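Local coordinates for protein antitoxin phd (Enterobacteria phage P1, PDB 3HS2) that neutralises the cognate Doc toxin of a plasmid-addiction module and, as a DNA-binding homodimer, represses transcription, at residues Val37-Ser40 / Lys41-Glu45; Ser14-Leu17 / Asn18-Ala22. All blocks are in the same frame, centred on the assembly; numbering follows the deposited sequence.

Contact 1: residues Val37-Ser40 / Lys41-Glu45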
loop_
_atom_site.group_PDB
_atom_site.type_symbol
_atom_site.label_atom_id
_atom_site.label_comp_id
_atom_site.label_asym_id
_atom_site.label_seq_id
_atom_site.Cartn_x
_atom_site.Cartn_y
_atom_site.Cartn_z
ATOM N N VAL A 37 1.538 0.576 6.264
ATOM C CA VAL A 37 0.812 -0.526 5.654
ATOM C C VAL A 37 1.312 -1.843 6.233
ATOM O O VAL A 37 2.514 -2.040 6.398
ATOM C CB VAL A 37 0.970 -0.544 4.120
ATOM C CG1 VAL A 37 0.326 -1.791 3.536
ATOM C CG2 VAL A 37 0.359 0.704 3.504
ATOM N N ILE A 38 0.385 -2.732 6.560
ATOM C CA ILE A 38 0.742 -4.070 7.005
ATOM C C ILE A 38 0.295 -5.085 5.962
ATOM O O ILE A 38 -0.876 -5.135 5.593
ATOM C CB ILE A 38 0.128 -4.400 8.376
ATOM C CG1 ILE A 38 0.379 -5.861 8.741
ATOM C CG2 ILE A 38 -1.360 -4.102 8.386
ATOM C CD1 ILE A 38 0.101 -6.160 10.189
ATOM N N VAL A 39 1.242 -5.887 5.486
ATOM C CA VAL A 39 0.990 -6.815 4.391
ATOM C C VAL A 39 1.791 -8.090 4.619
ATOM O O VAL A 39 2.797 -8.078 5.331
ATOM C CB VAL A 39 1.375 -6.171 3.035
ATOM C CG1 VAL A 39 2.833 -5.746 3.041
ATOM C CG2 VAL A 39 1.088 -7.112 1.878
ATOM N N SER A 40 1.344 -9.195 4.031
ATOM C CA SER A 40 2.052 -10.456 4.200
ATOM C C SER A 40 3.490 -10.294 3.729
ATOM O O SER A 40 3.751 -9.672 2.698
ATOM C CB SER A 40 1.374 -11.583 3.423
ATOM O OG SER A 40 2.026 -11.816 2.187
ATOM N N LYS A 41 4.420 -10.850 4.497
ATOM C CA LYS A 41 5.833 -10.741 4.179
ATOM C C LYS A 41 6.137 -11.335 2.806
ATOM O O LYS A 41 6.936 -10.784 2.050
ATOM C CB LYS A 41 6.675 -11.435 5.249
ATOM C CG LYS A 41 8.169 -11.330 5.014
ATOM C CD LYS A 41 8.919 -12.388 5.800
ATOM C CE LYS A 41 10.416 -12.307 5.551
ATOM N NZ LYS A 41 11.157 -13.375 6.276
ATOM N N ALA A 42 5.499 -12.457 2.491
ATOM C CA ALA A 42 5.699 -13.110 1.204
ATOM C C ALA A 42 5.331 -12.174 0.059
ATOM O O ALA A 42 6.095 -12.004 -0.885
ATOM C CB ALA A 42 4.887 -14.385 1.129
ATOM N N THR A 43 4.157 -11.562 0.152
ATOM C CA THR A 43 3.719 -10.609 -0.859
ATOM C C THR A 43 4.699 -9.445 -0.997
ATOM O O THR A 43 5.085 -9.081 -2.108
ATOM C CB THR A 43 2.319 -10.057 -0.542
ATOM O OG1 THR A 43 1.357 -11.112 -0.644
ATOM C CG2 THR A 43 1.948 -8.954 -1.517
ATOM N N PHE A 44 5.099 -8.867 0.131
ATOM C CA PHE A 44 6.004 -7.720 0.121
ATOM C C PHE A 44 7.358 -8.079 -0.484
ATOM O O PHE A 44 7.921 -7.308 -1.266
ATOM C CB PHE A 44 6.182 -7.159 1.533
ATOM C CG PHE A 44 6.961 -5.874 1.580
ATOM C CD1 PHE A 44 6.544 -4.776 0.855
ATOM C CD2 PHE A 44 8.100 -5.763 2.361
ATOM C CE1 PHE A 44 7.251 -3.597 0.896
ATOM C CE2 PHE A 44 8.809 -4.581 2.406
ATOM C CZ PHE A 44 8.382 -3.499 1.671
ATOM N N GLU A 45 7.880 -9.244 -0.113
ATOM C CA GLU A 45 9.143 -9.725 -0.665
ATOM C C GLU A 45 9.044 -9.855 -2.181
ATOM O O GLU A 45 9.960 -9.481 -2.911
ATOM C CB GLU A 45 9.515 -11.080 -0.058
ATOM C CG GLU A 45 9.894 -11.032 1.413
ATOM C CD GLU A 45 11.242 -10.379 1.653
ATOM O OE1 GLU A 45 11.737 -9.674 0.749
ATOM O OE2 GLU A 45 11.807 -10.572 2.751
#

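Contact 2: residues Ser14-Leu17 / Asn18-Ala22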
loop_
_atom_site.group_PDB
_atom_site.type_symbol
_atom_site.label_atom_id
_atom_site.label_comp_id
_atom_site.label_asym_id
_atom_site.label_seq_id
_atom_site.Cartn_x
_atom_site.Cartn_y
_atom_site.Cartn_z
ATOM N N SER A 14 -4.851 -9.239 16.200
ATOM C CA SER A 14 -4.958 -10.636 15.787
ATOM C C SER A 14 -5.856 -10.777 14.560
ATOM O O SER A 14 -5.478 -11.399 13.567
ATOM C CB SER A 14 -5.496 -11.507 16.924
ATOM O OG SER A 14 -4.513 -11.709 17.921
ATOM N N GLU A 15 -7.046 -10.194 14.635
ATOM C CA GLU A 15 -7.972 -10.198 13.506
ATOM C C GLU A 15 -7.397 -9.441 12.303
ATOM O O GLU A 15 -7.690 -9.770 11.155
ATOM C CB GLU A 15 -9.335 -9.636 13.930
ATOM C CG GLU A 15 -9.267 -8.720 15.151
ATOM C CD GLU A 15 -10.614 -8.518 15.827
ATOM O OE1 GLU A 15 -11.602 -8.233 15.119
ATOM O OE2 GLU A 15 -10.682 -8.638 17.070
ATOM N N VAL A 16 -6.565 -8.440 12.573
ATOM C CA VAL A 16 -5.894 -7.694 11.511
ATOM C C VAL A 16 -4.865 -8.566 10.795
ATOM O O VAL A 16 -4.767 -8.550 9.568
ATOM C CB VAL A 16 -5.182 -6.446 12.061
ATOM C CG1 VAL A 16 -4.207 -5.898 11.036
ATOM C CG2 VAL A 16 -6.199 -5.386 12.481
ATOM N N LEU A 17 -4.100 -9.325 11.571
ATOM C CA LEU A 17 -3.077 -10.203 11.016
ATOM C C LEU A 17 -3.695 -11.385 10.268
ATOM O O LEU A 17 -3.137 -11.863 9.280
ATOM C CB LEU A 17 -2.126 -10.680 12.114
ATOM C CG LEU A 17 -1.173 -9.607 12.641
ATOM C CD1 LEU A 17 -0.318 -10.149 13.764
ATOM C CD2 LEU A 17 -0.306 -9.098 11.508
ATOM N N ASN A 18 -4.846 -11.852 10.741
ATOM C CA ASN A 18 -5.594 -12.874 10.025
ATOM C C ASN A 18 -6.013 -12.346 8.656
ATOM O O ASN A 18 -5.760 -12.979 7.632
ATOM C CB ASN A 18 -6.814 -13.323 10.832
ATOM C CG ASN A 18 -6.433 -14.125 12.068
ATOM O OD1 ASN A 18 -5.354 -14.709 12.136
ATOM N ND2 ASN A 18 -7.324 -14.159 13.048
ATOM N N ASN A 19 -6.639 -11.173 8.645
ATOM C CA ASN A 19 -7.017 -10.515 7.398
ATOM C C ASN A 19 -5.842 -10.397 6.428
ATOM O O ASN A 19 -5.959 -10.755 5.259
ATOM C CB ASN A 19 -7.607 -9.128 7.678
ATOM C CG ASN A 19 -9.061 -9.187 8.115
ATOM O OD1 ASN A 19 -9.717 -10.219 7.991
ATOM N ND2 ASN A 19 -9.572 -8.072 8.622
ATOM N N VAL A 20 -4.710 -9.902 6.925
ATOM C CA VAL A 20 -3.514 -9.725 6.106
ATOM C C VAL A 20 -3.006 -11.047 5.532
ATOM O O VAL A 20 -2.644 -11.122 4.359
ATOM C CB VAL A 20 -2.373 -9.066 6.903
ATOM C CG1 VAL A 20 -1.068 -9.167 6.139
ATOM C CG2 VAL A 20 -2.704 -7.614 7.217
ATOM N N GLU A 21 -2.975 -12.087 6.361
ATOM C CA GLU A 21 -2.521 -13.398 5.910
ATOM C C GLU A 21 -3.388 -13.925 4.771
ATOM O O GLU A 21 -2.916 -14.670 3.913
ATOM C CB GLU A 21 -2.507 -14.403 7.068
ATOM C CG GLU A 21 -2.505 -15.854 6.611
ATOM C CD GLU A 21 -2.243 -16.832 7.740
ATOM O OE1 GLU A 21 -2.709 -17.987 7.641
ATOM O OE2 GLU A 21 -1.569 -16.451 8.720
ATOM N N ALA A 22 -4.657 -13.532 4.769
ATOM C CA ALA A 22 -5.589 -13.977 3.743
ATOM C C ALA A 22 -5.510 -13.104 2.494
ATOM O O ALA A 22 -6.388 -13.161 1.634
ATOM C CB ALA A 22 -7.012 -14.005 4.291
#

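Contact 1: residues Val37-Ser40 / Lys41-Glu45
S40 and T43 meet where a β-strand of the Phd/YefM antitoxin fold runs directly into the long helix 41-55, the short axes standing at 96° to each other, and S40 serves as N-cap. The cap is a single side-chain bond: T43 N donates to S40 OG over 3.0 Å in a nearly straight line (N-H...O 164°), giving an amide of the first turn the acceptor that the helix itself cannot supply. The hydroxyl T43 OG1 also approaches S40 OG, at 3.0 Å. It is carried there by its first torsion (chi1 -66°), which sets OG1 beside the T43 backbone N, the donor of the cap.

The backbone adds the first helical bond, F44 N to S40 O at 3.0 Å, and E45 N to K41 O follows it, so hydrogen bonding takes on the i to i+4 pattern immediately after the strand.

K41 heads away from the strand as an extended chain, and its NZ forms a salt bridge with E27 of the second subunit. Strand 37-40 pairs antiparallel with a strand of that subunit, which carries the sheet across the dimer interface.

Apolar contacts close the inner side of the corner. F44 touches the strand through CB while its ring leads away; F44 also packs on V37 of the second subunit. V39 directs its two methyls to different partners: CG2 lies 4.0 Å from T43 CG2, and CG1 lies 3.9 Å from F44 CB.

Contact 2: residues Ser14-Leu17 / Asn18-Ala22
V20 N reaches back to V16 O over 3.0 Å, one of four successive i to i+4 bonds that run from N18 N to S14 O through E21 N to L17 O, with the donors tilted 19 to 35° from the carbonyl planes. The turns end at A22, which is the first residue to leave helical angles and whose N still bonds to N18 O.

On the inward side, V16 and V20 lie one turn apart, with V16 CG1 and V20 CG2 in a loose contact at 4.4 Å. In V20 a first torsion of 168° sets CG1 anti to the backbone N and puts CG2 beside that N, 3.3 Å from V16 O. This apolar side of helix 13-21 packs against the β-sheet of the Phd/YefM fold, where L17 and V20 both touch I38, and L17 also meets F6 of the second subunit.

Polar side chains occupy other sides of the helix. N18 and N19 each fold their amide back along it: N18 CG lies 3.3 Å from S14 O, and N19 CG lies 3.4 Å from E15 O. N18 OD1 accepts a weak hydrogen bond from R30 of the second subunit. E15 OE2 forms a hydrogen bond with ND2 of N12, the residue just before the helix. E21 extends from a CB that is 3.4 Å from L17 O, and its OE2 makes a salt bridge with R33 NH1 of the second subunit.

Contacts 1 and 2 lie about 12 Å apart between centres and meet by packing: L17 and V20 on the I38 side chain, V20 CG1 on the V39-S40 backbone. Helix 13-21 thus rests on the strand just where it turns into helix 41-55. Contact 1 is nearer the chain centre (about 6 Å against 10 Å, between centres); contact 2 buries V16, L17 and V20 but exposes E15 and N19. Contact 1 marks a change of secondary structure, with a serine cap; contact 2 lies within one helix, held by main-chain bonds. Both reach the second subunit, contact 1 through sheet pairing, packing and K41, contact 2 through the E21-R33 salt bridge, a weak N18 bond and packing on F6.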